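Local atomic coordinates of Red carotenoid protein (RCP) (Nostoc sp., PDB entry 5FCY), a protein that binds carotenoids, here modelled as beta-carotene, in an all-helical domain and probably serves photoprotection in cyanobacteria. Residues D22-L27 with L74-I79; T97-W102 with L145-V150. All coordinates share one frame; numbering follows the deposited sequence.

Interaction 1: D22-L27 with L74-I79. With BCR (beta-carotene), chain B.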
ATOM      1  N   ASP A  22      11.273   6.441  -2.859  1.00 41.61           N
ATOM      2  CA  ASP A  22      11.661   5.126  -3.342  1.00 41.01           C
ATOM      3  C   ASP A  22      10.559   4.114  -3.038  1.00 40.37           C
ATOM      4  O   ASP A  22       9.758   4.285  -2.114  1.00 39.72           O
ATOM      5  CB  ASP A  22      12.982   4.687  -2.707  1.00 41.20           C
ATOM      6  CG  ASP A  22      14.157   5.555  -3.131  1.00 42.96           C
ATOM      7  OD1 ASP A  22      14.168   6.022  -4.291  1.00 43.53           O
ATOM      8  OD2 ASP A  22      15.070   5.771  -2.304  1.00 44.48           O
ATOM      9  N   VAL A  23      10.521   3.046  -3.838  1.00 41.66           N
ATOM     10  CA  VAL A  23       9.456   2.050  -3.716  1.00 40.94           C
ATOM     11  C   VAL A  23       9.415   1.481  -2.304  1.00 40.02           C
ATOM     12  O   VAL A  23       8.349   1.384  -1.684  1.00 39.58           O
ATOM     13  CB  VAL A  23       9.638   0.941  -4.766  1.00 43.09           C
ATOM     14  CG1 VAL A  23       8.595  -0.156  -4.583  1.00 42.71           C
ATOM     15  CG2 VAL A  23       9.538   1.528  -6.154  1.00 45.67           C
ATOM     16  N   ASP A  24      10.572   1.074  -1.782  1.00 39.55           N
ATOM     17  CA  ASP A  24      10.617   0.541  -0.425  1.00 40.37           C
ATOM     18  C   ASP A  24      10.255   1.610   0.597  1.00 39.98           C
ATOM     19  O   ASP A  24       9.579   1.322   1.590  1.00 39.90           O
ATOM     20  CB  ASP A  24      12.000  -0.036  -0.138  1.00 41.59           C
ATOM     21  CG  ASP A  24      12.202  -1.404  -0.761  1.00 42.57           C
ATOM     22  OD1 ASP A  24      11.231  -1.950  -1.327  1.00 42.69           O
ATOM     23  OD2 ASP A  24      13.328  -1.939  -0.672  1.00 43.10           O
ATOM     24  N   GLU A  25      10.694   2.849   0.370  1.00 40.30           N
ATOM     25  CA  GLU A  25      10.300   3.947   1.245  1.00 40.50           C
ATOM     26  C   GLU A  25       8.788   4.136   1.234  1.00 39.78           C
ATOM     27  O   GLU A  25       8.178   4.402   2.277  1.00 39.25           O
ATOM     28  CB  GLU A  25      11.005   5.233   0.812  1.00 41.49           C
ATOM     29  CG  GLU A  25      10.871   6.385   1.791  1.00 42.92           C
ATOM     30  CD  GLU A  25      11.660   6.161   3.064  1.00 45.13           C
ATOM     31  OE1 GLU A  25      12.331   5.113   3.171  1.00 45.12           O
ATOM     32  OE2 GLU A  25      11.612   7.032   3.957  1.00 46.58           O
ATOM     33  N   GLN A  26       8.166   4.006   0.059  1.00 39.20           N
ATOM     34  CA  GLN A  26       6.713   4.109  -0.034  1.00 38.92           C
ATOM     35  C   GLN A  26       6.040   3.026   0.798  1.00 39.02           C
ATOM     36  O   GLN A  26       5.103   3.299   1.556  1.00 38.85           O
ATOM     37  CB  GLN A  26       6.269   4.007  -1.495  1.00 38.23           C
ATOM     38  CG  GLN A  26       6.637   5.208  -2.358  1.00 38.91           C
ATOM     39  CD  GLN A  26       5.995   5.168  -3.737  1.00 38.33           C
ATOM     40  OE1 GLN A  26       4.783   4.999  -3.866  1.00 37.28           O
ATOM     41  NE2 GLN A  26       6.810   5.325  -4.773  1.00 38.83           N
ATOM     42  N   LEU A  27       6.502   1.783   0.657  1.00 39.53           N
ATOM     43  CA  LEU A  27       5.911   0.684   1.409  1.00 40.16           C
ATOM     44  C   LEU A  27       6.104   0.879   2.907  1.00 40.58           C
ATOM     45  O   LEU A  27       5.229   0.522   3.705  1.00 41.24           O
ATOM     46  CB  LEU A  27       6.521  -0.641   0.951  1.00 40.76           C
ATOM     47  CG  LEU A  27       6.026  -1.157  -0.401  1.00 40.86           C
ATOM     48  CD1 LEU A  27       7.011  -2.153  -0.996  1.00 40.51           C
ATOM     49  CD2 LEU A  27       4.651  -1.791  -0.250  1.00 40.48           C
ATOM     50  N   LEU A  74       5.808  -8.447  -5.764  1.00 45.93           N
ATOM     51  CA  LEU A  74       4.500  -8.030  -6.259  1.00 44.61           C
ATOM     52  C   LEU A  74       4.166  -6.619  -5.790  1.00 42.72           C
ATOM     53  O   LEU A  74       3.806  -5.755  -6.597  1.00 41.83           O
ATOM     54  CB  LEU A  74       3.421  -9.009  -5.800  1.00 44.57           C
ATOM     55  CG  LEU A  74       1.994  -8.605  -6.185  1.00 43.27           C
ATOM     56  CD1 LEU A  74       1.780  -8.738  -7.685  1.00 42.64           C
ATOM     57  CD2 LEU A  74       0.983  -9.425  -5.417  1.00 44.57           C
ATOM     58  N   GLN A  75       4.264  -6.374  -4.482  1.00 42.86           N
ATOM     59  CA  GLN A  75       3.926  -5.058  -3.951  1.00 41.88           C
ATOM     60  C   GLN A  75       4.775  -3.974  -4.602  1.00 41.21           C
ATOM     61  O   GLN A  75       4.266  -2.907  -4.958  1.00 40.44           O
ATOM     62  CB  GLN A  75       4.101  -5.049  -2.433  1.00 41.13           C
ATOM     63  CG  GLN A  75       3.264  -6.093  -1.719  1.00 41.52           C
ATOM     64  CD  GLN A  75       3.487  -6.093  -0.221  1.00 42.72           C
ATOM     65  OE1 GLN A  75       3.175  -5.121   0.468  1.00 42.24           O
ATOM     66  NE2 GLN A  75       4.035  -7.189   0.293  1.00 44.58           N
ATOM     67  N   ARG A  76       6.073  -4.234  -4.770  1.00 42.84           N
ATOM     68  CA  ARG A  76       6.920  -3.328  -5.540  1.00 43.35           C
ATOM     69  C   ARG A  76       6.400  -3.175  -6.963  1.00 42.94           C
ATOM     70  O   ARG A  76       6.281  -2.059  -7.479  1.00 42.29           O
ATOM     71  CB  ARG A  76       8.357  -3.845  -5.558  1.00 45.19           C
ATOM     72  CG  ARG A  76       9.003  -3.977  -4.195  1.00 45.18           C
ATOM     73  CD  ARG A  76      10.317  -4.729  -4.301  1.00 46.30           C
ATOM     74  NE  ARG A  76      11.244  -4.386  -3.228  1.00 45.75           N
ATOM     75  CZ  ARG A  76      12.472  -4.882  -3.119  1.00 45.03           C
ATOM     76  NH1 ARG A  76      12.923  -5.746  -4.017  1.00 46.10           N
ATOM     77  NH2 ARG A  76      13.251  -4.515  -2.113  1.00 44.42           N
ATOM     78  N   ASP A  77       6.093  -4.299  -7.618  1.00 42.91           N
ATOM     79  CA  ASP A  77       5.612  -4.259  -8.993  1.00 43.16           C
ATOM     80  C   ASP A  77       4.294  -3.501  -9.112  1.00 42.31           C
ATOM     81  O   ASP A  77       4.018  -2.901 -10.156  1.00 42.01           O
ATOM     82  CB  ASP A  77       5.455  -5.681  -9.531  1.00 43.72           C
ATOM     83  CG  ASP A  77       6.788  -6.347  -9.828  1.00 45.30           C
ATOM     84  OD1 ASP A  77       7.785  -5.629 -10.054  1.00 46.99           O
ATOM     85  OD2 ASP A  77       6.839  -7.594  -9.842  1.00 45.85           O
ATOM     86  N   LEU A  78       3.468  -3.513  -8.062  1.00 41.40           N
ATOM     87  CA  LEU A  78       2.229  -2.743  -8.101  1.00 40.68           C
ATOM     88  C   LEU A  78       2.514  -1.249  -8.041  1.00 40.07           C
ATOM     89  O   LEU A  78       1.850  -0.457  -8.721  1.00 39.82           O
ATOM     90  CB  LEU A  78       1.307  -3.157  -6.953  1.00 40.28           C
ATOM     91  CG  LEU A  78       0.794  -4.600  -6.946  1.00 39.39           C
ATOM     92  CD1 LEU A  78      -0.189  -4.795  -5.804  1.00 38.75           C
ATOM     93  CD2 LEU A  78       0.160  -4.984  -8.273  1.00 39.07           C
ATOM     94  N   ILE A  79       3.498  -0.841  -7.237  1.00 40.56           N
ATOM     95  CA  ILE A  79       3.840   0.573  -7.147  1.00 40.65           C
ATOM     96  C   ILE A  79       4.552   1.030  -8.413  1.00 41.49           C
ATOM     97  O   ILE A  79       4.413   2.187  -8.829  1.00 41.26           O
ATOM     98  CB  ILE A  79       4.684   0.835  -5.884  1.00 40.53           C
ATOM     99  CG1 ILE A  79       3.847   0.551  -4.630  1.00 39.43           C
ATOM    100  CG2 ILE A  79       5.213   2.275  -5.872  1.00 39.45           C
ATOM    101  CD1 ILE A  79       4.572   0.769  -3.315  1.00 38.58           C
TER
HETATM  102  C1  BCR B 201      11.321  -4.842   2.818  1.00 47.63           C
HETATM  103  C2  BCR B 201      12.696  -4.474   3.370  1.00 46.46           C
HETATM  104  C3  BCR B 201      13.175  -3.083   2.968  1.00 46.42           C
HETATM  105  C4  BCR B 201      12.016  -2.103   2.848  1.00 46.21           C
HETATM  106  C5  BCR B 201      10.808  -2.631   3.581  1.00 47.04           C
HETATM  107  C6  BCR B 201      10.289  -3.792   3.183  1.00 46.71           C
HETATM  108  C7  BCR B 201       8.825  -4.106   3.086  1.00 46.24           C
HETATM  109  C8  BCR B 201       7.798  -3.275   3.364  1.00 46.34           C
HETATM  110  C9  BCR B 201       6.375  -3.707   3.221  1.00 45.73           C
HETATM  111  C10 BCR B 201       5.387  -2.841   3.567  1.00 44.88           C
HETATM  112  C11 BCR B 201       3.943  -3.123   3.474  1.00 45.38           C
HETATM  113  C33 BCR B 201      10.292  -1.867   4.753  1.00 48.18           C
HETATM  114  C31 BCR B 201      10.963  -6.220   3.374  1.00 48.20           C
HETATM  115  C32 BCR B 201      11.425  -4.896   1.304  1.00 48.49           C
HETATM  116  C34 BCR B 201       6.100  -5.094   2.703  1.00 45.94           C
HETATM  117  C12 BCR B 201       3.047  -2.184   3.824  1.00 45.32           C
HETATM  118  C13 BCR B 201       1.579  -2.401   3.745  1.00 45.46           C
HETATM  119  C14 BCR B 201       0.745  -1.397   4.128  1.00 44.90           C
HETATM  120  C15 BCR B 201      -0.723  -1.465   4.098  1.00 44.04           C
HETATM  121  C16 BCR B 201      -1.487  -0.442   4.510  1.00 44.19           C
HETATM  122  C17 BCR B 201      -2.952  -0.566   4.459  1.00 44.43           C
HETATM  123  C18 BCR B 201      -3.811   0.394   4.856  1.00 44.65           C
HETATM  124  C19 BCR B 201      -5.264   0.108   4.723  1.00 44.35           C
HETATM  125  C20 BCR B 201      -6.234   0.989   5.000  1.00 44.61           C
HETATM  126  C21 BCR B 201      -7.644   0.607   4.826  1.00 44.99           C
HETATM  127  C22 BCR B 201      -8.669   1.432   5.118  1.00 44.69           C
HETATM  128  C23 BCR B 201     -10.054   0.916   4.925  1.00 45.32           C
HETATM  129  C24 BCR B 201     -11.148   1.601   5.284  1.00 46.00           C
HETATM  130  C25 BCR B 201     -12.540   1.091   5.115  1.00 47.62           C
HETATM  131  C26 BCR B 201     -12.835  -0.124   4.649  1.00 47.67           C
HETATM  132  C27 BCR B 201     -13.690  -0.235   3.408  1.00 47.13           C
HETATM  133  C28 BCR B 201     -14.580   0.998   3.304  1.00 47.13           C
HETATM  134  C29 BCR B 201     -14.961   1.522   4.684  1.00 46.08           C
HETATM  135  C30 BCR B 201     -13.730   1.952   5.482  1.00 46.68           C
HETATM  136  C35 BCR B 201       1.094  -3.727   3.227  1.00 45.98           C
HETATM  137  C36 BCR B 201      -3.276   1.688   5.405  1.00 45.66           C
HETATM  138  C37 BCR B 201      -8.353   2.804   5.643  1.00 44.79           C
HETATM  139  C38 BCR B 201     -12.423  -1.375   5.385  1.00 47.33           C
HETATM  140  C39 BCR B 201     -13.986   1.778   6.973  1.00 46.53           C
HETATM  141  C40 BCR B 201     -13.467   3.426   5.194  1.00 45.95           C

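Interaction 2: T97-W102 with L145-V150. With BCR (beta-carotene), chain B.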
ATOM      1  N   THR A  97     -11.897  -2.033  -3.544  1.00 38.01           N
ATOM      2  CA  THR A  97     -11.268  -3.347  -3.500  1.00 38.95           C
ATOM      3  C   THR A  97      -9.753  -3.217  -3.400  1.00 37.95           C
ATOM      4  O   THR A  97      -9.111  -3.893  -2.588  1.00 37.13           O
ATOM      5  CB  THR A  97     -11.667  -4.156  -4.734  1.00 39.02           C
ATOM      6  OG1 THR A  97     -13.087  -4.093  -4.906  1.00 38.88           O
ATOM      7  CG2 THR A  97     -11.245  -5.612  -4.581  1.00 40.13           C
ATOM      8  N   LYS A  98      -9.165  -2.332  -4.210  1.00 37.73           N
ATOM      9  CA  LYS A  98      -7.720  -2.133  -4.173  1.00 37.28           C
ATOM     10  C   LYS A  98      -7.249  -1.789  -2.766  1.00 37.41           C
ATOM     11  O   LYS A  98      -6.255  -2.343  -2.284  1.00 36.97           O
ATOM     12  CB  LYS A  98      -7.322  -1.035  -5.157  1.00 37.05           C
ATOM     13  CG  LYS A  98      -7.361  -1.461  -6.613  1.00 36.51           C
ATOM     14  CD  LYS A  98      -7.429  -0.258  -7.530  1.00 36.82           C
ATOM     15  CE  LYS A  98      -6.929  -0.592  -8.921  1.00 36.70           C
ATOM     16  NZ  LYS A  98      -7.426   0.366  -9.941  1.00 37.40           N
ATOM     17  N   LEU A  99      -7.959  -0.885  -2.087  1.00 37.20           N
ATOM     18  CA  LEU A  99      -7.562  -0.491  -0.739  1.00 37.17           C
ATOM     19  C   LEU A  99      -7.790  -1.620   0.260  1.00 37.61           C
ATOM     20  O   LEU A  99      -6.983  -1.820   1.175  1.00 37.77           O
ATOM     21  CB  LEU A  99      -8.324   0.767  -0.325  1.00 36.96           C
ATOM     22  CG  LEU A  99      -8.051   1.335   1.067  1.00 37.77           C
ATOM     23  CD1 LEU A  99      -6.568   1.563   1.291  1.00 38.38           C
ATOM     24  CD2 LEU A  99      -8.817   2.632   1.237  1.00 38.45           C
ATOM     25  N   LEU A 100      -8.886  -2.368   0.109  1.00 38.22           N
ATOM     26  CA  LEU A 100      -9.110  -3.530   0.963  1.00 38.36           C
ATOM     27  C   LEU A 100      -8.002  -4.557   0.781  1.00 38.74           C
ATOM     28  O   LEU A 100      -7.534  -5.159   1.754  1.00 39.16           O
ATOM     29  CB  LEU A 100     -10.470  -4.155   0.654  1.00 38.97           C
ATOM     30  CG  LEU A 100     -11.698  -3.286   0.928  1.00 40.26           C
ATOM     31  CD1 LEU A 100     -12.935  -3.910   0.305  1.00 40.71           C
ATOM     32  CD2 LEU A 100     -11.896  -3.090   2.420  1.00 41.23           C
ATOM     33  N   PHE A 101      -7.578  -4.779  -0.464  1.00 38.63           N
ATOM     34  CA  PHE A 101      -6.457  -5.676  -0.724  1.00 39.15           C
ATOM     35  C   PHE A 101      -5.220  -5.244   0.051  1.00 39.57           C
ATOM     36  O   PHE A 101      -4.550  -6.068   0.685  1.00 40.30           O
ATOM     37  CB  PHE A 101      -6.165  -5.715  -2.222  1.00 38.82           C
ATOM     38  CG  PHE A 101      -4.846  -6.344  -2.565  1.00 39.76           C
ATOM     39  CD1 PHE A 101      -4.686  -7.719  -2.519  1.00 41.55           C
ATOM     40  CD2 PHE A 101      -3.767  -5.562  -2.941  1.00 38.37           C
ATOM     41  CE1 PHE A 101      -3.474  -8.301  -2.835  1.00 42.26           C
ATOM     42  CE2 PHE A 101      -2.553  -6.139  -3.259  1.00 39.46           C
ATOM     43  CZ  PHE A 101      -2.406  -7.510  -3.206  1.00 40.30           C
ATOM     44  N   TRP A 102      -4.897  -3.951   0.011  1.00 38.63           N
ATOM     45  CA  TRP A 102      -3.729  -3.470   0.736  1.00 39.28           C
ATOM     46  C   TRP A 102      -3.910  -3.603   2.242  1.00 41.23           C
ATOM     47  O   TRP A 102      -2.923  -3.750   2.970  1.00 42.47           O
ATOM     48  CB  TRP A 102      -3.429  -2.021   0.350  1.00 38.36           C
ATOM     49  CG  TRP A 102      -2.629  -1.915  -0.905  1.00 37.50           C
ATOM     50  CD1 TRP A 102      -3.090  -1.602  -2.148  1.00 36.91           C
ATOM     51  CD2 TRP A 102      -1.219  -2.136  -1.042  1.00 37.33           C
ATOM     52  NE1 TRP A 102      -2.054  -1.609  -3.053  1.00 36.63           N
ATOM     53  CE2 TRP A 102      -0.896  -1.934  -2.398  1.00 36.27           C
ATOM     54  CE3 TRP A 102      -0.201  -2.481  -0.149  1.00 38.69           C
ATOM     55  CZ2 TRP A 102       0.401  -2.067  -2.883  1.00 36.80           C
ATOM     56  CZ3 TRP A 102       1.089  -2.613  -0.632  1.00 38.59           C
ATOM     57  CH2 TRP A 102       1.378  -2.406  -1.985  1.00 38.41           C
ATOM     58  N   LEU A 145      -7.256   9.883   0.783  1.00 40.93           N
ATOM     59  CA  LEU A 145      -5.843   9.853   0.421  1.00 40.79           C
ATOM     60  C   LEU A 145      -5.414   8.447   0.015  1.00 39.60           C
ATOM     61  O   LEU A 145      -4.809   8.251  -1.046  1.00 38.83           O
ATOM     62  CB  LEU A 145      -5.001  10.364   1.592  1.00 40.85           C
ATOM     63  CG  LEU A 145      -3.488  10.144   1.521  1.00 41.48           C
ATOM     64  CD1 LEU A 145      -2.896  10.797   0.285  1.00 43.05           C
ATOM     65  CD2 LEU A 145      -2.823  10.677   2.779  1.00 43.35           C
ATOM     66  N   PHE A 146      -5.731   7.453   0.848  1.00 38.89           N
ATOM     67  CA  PHE A 146      -5.284   6.088   0.584  1.00 38.62           C
ATOM     68  C   PHE A 146      -5.881   5.552  -0.711  1.00 38.33           C
ATOM     69  O   PHE A 146      -5.184   4.908  -1.503  1.00 37.12           O
ATOM     70  CB  PHE A 146      -5.654   5.179   1.756  1.00 38.82           C
ATOM     71  CG  PHE A 146      -5.119   5.646   3.084  1.00 39.73           C
ATOM     72  CD1 PHE A 146      -3.915   6.324   3.165  1.00 39.84           C
ATOM     73  CD2 PHE A 146      -5.826   5.409   4.251  1.00 40.36           C
ATOM     74  CE1 PHE A 146      -3.426   6.754   4.383  1.00 40.53           C
ATOM     75  CE2 PHE A 146      -5.341   5.835   5.472  1.00 41.28           C
ATOM     76  CZ  PHE A 146      -4.142   6.509   5.537  1.00 41.72           C
ATOM     77  N   ARG A 147      -7.171   5.804  -0.941  1.00 38.76           N
ATOM     78  CA  ARG A 147      -7.808   5.332  -2.165  1.00 38.01           C
ATOM     79  C   ARG A 147      -7.116   5.895  -3.399  1.00 37.29           C
ATOM     80  O   ARG A 147      -6.872   5.168  -4.368  1.00 37.03           O
ATOM     81  CB  ARG A 147      -9.289   5.709  -2.165  1.00 39.67           C
ATOM     82  CG  ARG A 147     -10.117   4.950  -1.141  1.00 40.82           C
ATOM     83  CD  ARG A 147     -11.581   5.370  -1.162  1.00 42.85           C
ATOM     84  NE  ARG A 147     -12.180   5.211  -2.487  1.00 44.19           N
ATOM     85  CZ  ARG A 147     -12.279   6.177  -3.399  1.00 45.38           C
ATOM     86  NH1 ARG A 147     -11.824   7.400  -3.148  1.00 44.50           N
ATOM     87  NH2 ARG A 147     -12.840   5.919  -4.576  1.00 45.06           N
ATOM     88  N   ASP A 148      -6.789   7.189  -3.385  1.00 37.45           N
ATOM     89  CA  ASP A 148      -6.134   7.795  -4.540  1.00 37.46           C
ATOM     90  C   ASP A 148      -4.694   7.321  -4.682  1.00 37.00           C
ATOM     91  O   ASP A 148      -4.168   7.268  -5.799  1.00 37.26           O
ATOM     92  CB  ASP A 148      -6.174   9.320  -4.432  1.00 38.02           C
ATOM     93  CG  ASP A 148      -7.583   9.861  -4.309  1.00 38.49           C
ATOM     94  OD1 ASP A 148      -8.523   9.221  -4.830  1.00 39.39           O
ATOM     95  OD2 ASP A 148      -7.752  10.930  -3.688  1.00 38.54           O
ATOM     96  N   TYR A 149      -4.041   6.976  -3.571  1.00 36.87           N
ATOM     97  CA  TYR A 149      -2.659   6.512  -3.635  1.00 36.60           C
ATOM     98  C   TYR A 149      -2.572   5.123  -4.262  1.00 36.37           C
ATOM     99  O   TYR A 149      -1.728   4.878  -5.131  1.00 35.87           O
ATOM    100  CB  TYR A 149      -2.043   6.524  -2.233  1.00 36.75           C
ATOM    101  CG  TYR A 149      -0.718   5.809  -2.130  1.00 36.11           C
ATOM    102  CD1 TYR A 149       0.361   6.182  -2.919  1.00 37.03           C
ATOM    103  CD2 TYR A 149      -0.541   4.766  -1.233  1.00 36.69           C
ATOM    104  CE1 TYR A 149       1.571   5.530  -2.826  1.00 37.03           C
ATOM    105  CE2 TYR A 149       0.666   4.110  -1.132  1.00 36.64           C
ATOM    106  CZ  TYR A 149       1.719   4.496  -1.931  1.00 36.77           C
ATOM    107  OH  TYR A 149       2.928   3.849  -1.838  1.00 36.51           O
ATOM    108  N   VAL A 150      -3.446   4.203  -3.843  1.00 36.15           N
ATOM    109  CA  VAL A 150      -3.407   2.840  -4.368  1.00 36.15           C
ATOM    110  C   VAL A 150      -4.184   2.684  -5.671  1.00 36.09           C
ATOM    111  O   VAL A 150      -3.957   1.708  -6.402  1.00 35.74           O
ATOM    112  CB  VAL A 150      -3.948   1.833  -3.334  1.00 35.67           C
ATOM    113  CG1 VAL A 150      -3.179   1.946  -2.027  1.00 36.16           C
ATOM    114  CG2 VAL A 150      -5.446   2.026  -3.102  1.00 36.06           C
TER
HETATM  115  C1  BCR B 201      11.321  -4.842   2.818  1.00 47.63           C
HETATM  116  C2  BCR B 201      12.696  -4.474   3.370  1.00 46.46           C
HETATM  117  C3  BCR B 201      13.175  -3.083   2.968  1.00 46.42           C
HETATM  118  C4  BCR B 201      12.016  -2.103   2.848  1.00 46.21           C
HETATM  119  C5  BCR B 201      10.808  -2.631   3.581  1.00 47.04           C
HETATM  120  C6  BCR B 201      10.289  -3.792   3.183  1.00 46.71           C
HETATM  121  C7  BCR B 201       8.825  -4.106   3.086  1.00 46.24           C
HETATM  122  C8  BCR B 201       7.798  -3.275   3.364  1.00 46.34           C
HETATM  123  C9  BCR B 201       6.375  -3.707   3.221  1.00 45.73           C
HETATM  124  C10 BCR B 201       5.387  -2.841   3.567  1.00 44.88           C
HETATM  125  C11 BCR B 201       3.943  -3.123   3.474  1.00 45.38           C
HETATM  126  C33 BCR B 201      10.292  -1.867   4.753  1.00 48.18           C
HETATM  127  C31 BCR B 201      10.963  -6.220   3.374  1.00 48.20           C
HETATM  128  C32 BCR B 201      11.425  -4.896   1.304  1.00 48.49           C
HETATM  129  C34 BCR B 201       6.100  -5.094   2.703  1.00 45.94           C
HETATM  130  C12 BCR B 201       3.047  -2.184   3.824  1.00 45.32           C
HETATM  131  C13 BCR B 201       1.579  -2.401   3.745  1.00 45.46           C
HETATM  132  C14 BCR B 201       0.745  -1.397   4.128  1.00 44.90           C
HETATM  133  C15 BCR B 201      -0.723  -1.465   4.098  1.00 44.04           C
HETATM  134  C16 BCR B 201      -1.487  -0.442   4.510  1.00 44.19           C
HETATM  135  C17 BCR B 201      -2.952  -0.566   4.459  1.00 44.43           C
HETATM  136  C18 BCR B 201      -3.811   0.394   4.856  1.00 44.65           C
HETATM  137  C19 BCR B 201      -5.264   0.108   4.723  1.00 44.35           C
HETATM  138  C20 BCR B 201      -6.234   0.989   5.000  1.00 44.61           C
HETATM  139  C21 BCR B 201      -7.644   0.607   4.826  1.00 44.99           C
HETATM  140  C22 BCR B 201      -8.669   1.432   5.118  1.00 44.69           C
HETATM  141  C23 BCR B 201     -10.054   0.916   4.925  1.00 45.32           C
HETATM  142  C24 BCR B 201     -11.148   1.601   5.284  1.00 46.00           C
HETATM  143  C25 BCR B 201     -12.540   1.091   5.115  1.00 47.62           C
HETATM  144  C26 BCR B 201     -12.835  -0.124   4.649  1.00 47.67           C
HETATM  145  C27 BCR B 201     -13.690  -0.235   3.408  1.00 47.13           C
HETATM  146  C28 BCR B 201     -14.580   0.998   3.304  1.00 47.13           C
HETATM  147  C29 BCR B 201     -14.961   1.522   4.684  1.00 46.08           C
HETATM  148  C30 BCR B 201     -13.730   1.952   5.482  1.00 46.68           C
HETATM  149  C35 BCR B 201       1.094  -3.727   3.227  1.00 45.98           C
HETATM  150  C36 BCR B 201      -3.276   1.688   5.405  1.00 45.66           C
HETATM  151  C37 BCR B 201      -8.353   2.804   5.643  1.00 44.79           C
HETATM  152  C38 BCR B 201     -12.423  -1.375   5.385  1.00 47.33           C
HETATM  153  C39 BCR B 201     -13.986   1.778   6.973  1.00 46.53           C
HETATM  154  C40 BCR B 201     -13.467   3.426   5.194  1.00 45.95           C

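Interaction 1: D22-L27 with L74-I79
I79 reaches between Q26 and L27, its two branches parting to meet one each. CD1 lies 3.8 Å from L27 CG, while CG2, anti to the backbone N, rests against the Q26 amide, with OE1 at 3.4 Å. The Q26 and I79 side chains run antiparallel to one another, and the polar end of Q26 is satisfied elsewhere: OE1 bonds to the Y149 hydroxyl and NE2 to the carbonyl of L21. One turn back, V23 CG1 sits over the root of R76, 3.7 Å from its CA, and the two side chains cross at about a right angle.

Beyond that crossing the extended R76 chain carries its guanidinium to D24. It grips the carboxylate side-on, NE to OD1 at 3.1 Å and NH2 to OD2 at 3.0 Å, each oxygen offering its syn lone pair. OD1 lies in the guanidinium plane and OD2 is tilted from it; the two planes are 27° apart, so the salt bridge is slightly twisted. With two bonds between them, neither group is likely to turn freely, and the pair joins helix 23-35 to helix 68-79 at a partly exposed border, whereas Q26, L27 and I79 are buried.

The carotenoid passes D24, L27, Q75 and R76. D24 CB approaches ring atom C4 at 3.6 Å, R76 NH2 is near methyl C32, and the Q75 amide lies beside methyl C34. L27 packs CB against the polyene and sends CD2 towards Q75 OE1, 3.7 Å away. The segment axes cross at 104°, about 10.0 Å apart. An interhelical salt bridge beside the packing of V23, L27 and I79 thus lines one end of the beta-carotene pocket in the all-helical fold of the orange carotenoid protein N-terminal family.

Interaction 2: T97-W102 with L145-V150
A methyl group over an indole is the distinctive feature here: V150 CG1 stands 4.0 Å from the centroid of the five-membered ring of W102, 30° off the ring normal, in a CH-pi contact. Its closest ring atom is CD1, at 3.6 Å. The other V150 methyl, CG2, occupies the crowded position between backbone N and carbonyl carbon, and from there meets the backbone of L99 and CB of K98.

The six-membered part of the same indole presents its edge to the carotenoid, with methyl C35 in the ring plane and 3.8 Å from CE3. NE1 bonds to the hydroxyl of Y90, which also bonds to the carbonyl of V150. An alanine in place of W102 would probably leave V150 CG1 without its aromatic face, Y90 without its indole partner and a gap beside C35 of the polyene.

L99 CG, anti to the backbone N (chi1 180°), points into the contact, and its methyls go to different residues: CD1 touches F146 CB at 3.8 Å, CD2 touches R147 CG at 3.6 Å. CD1 also lies 3.8 Å from polyene atom C20, while the F146 ring turns its edge to methyl C37. No hydrogen bond crosses between the segments; R147 instead forms a salt bridge with D95.

The segment axes approach to 9.1 Å at 95°, making a buried, nearly perpendicular crossing of helix 95-110 and helix 139-150. Helix 23-35 packs against both through F30, while helix 53-64 covers F101 and helix 9-19 covers L145.

Overall arrangement
Both segments of interaction 1 precede those of interaction 2 along the chain, and the centres of the two contacts are 14 Å apart. They use four different helices, 23-35 with 68-79 and then 95-110 with 139-150, all in the N-terminal domain type of the orange carotenoid protein. The pairs also touch each other: besides the Q26 bond to Y149, W102 packs on L27 and Q75, and L78 on F101. Beta-carotene spans both, with one terminal ring beside interaction 1 and the other beside L100 of interaction 2. The two nearly perpendicular crossings thus line successive lengths of one carotenoid pocket, consistent with a small soluble protein built around its pigment.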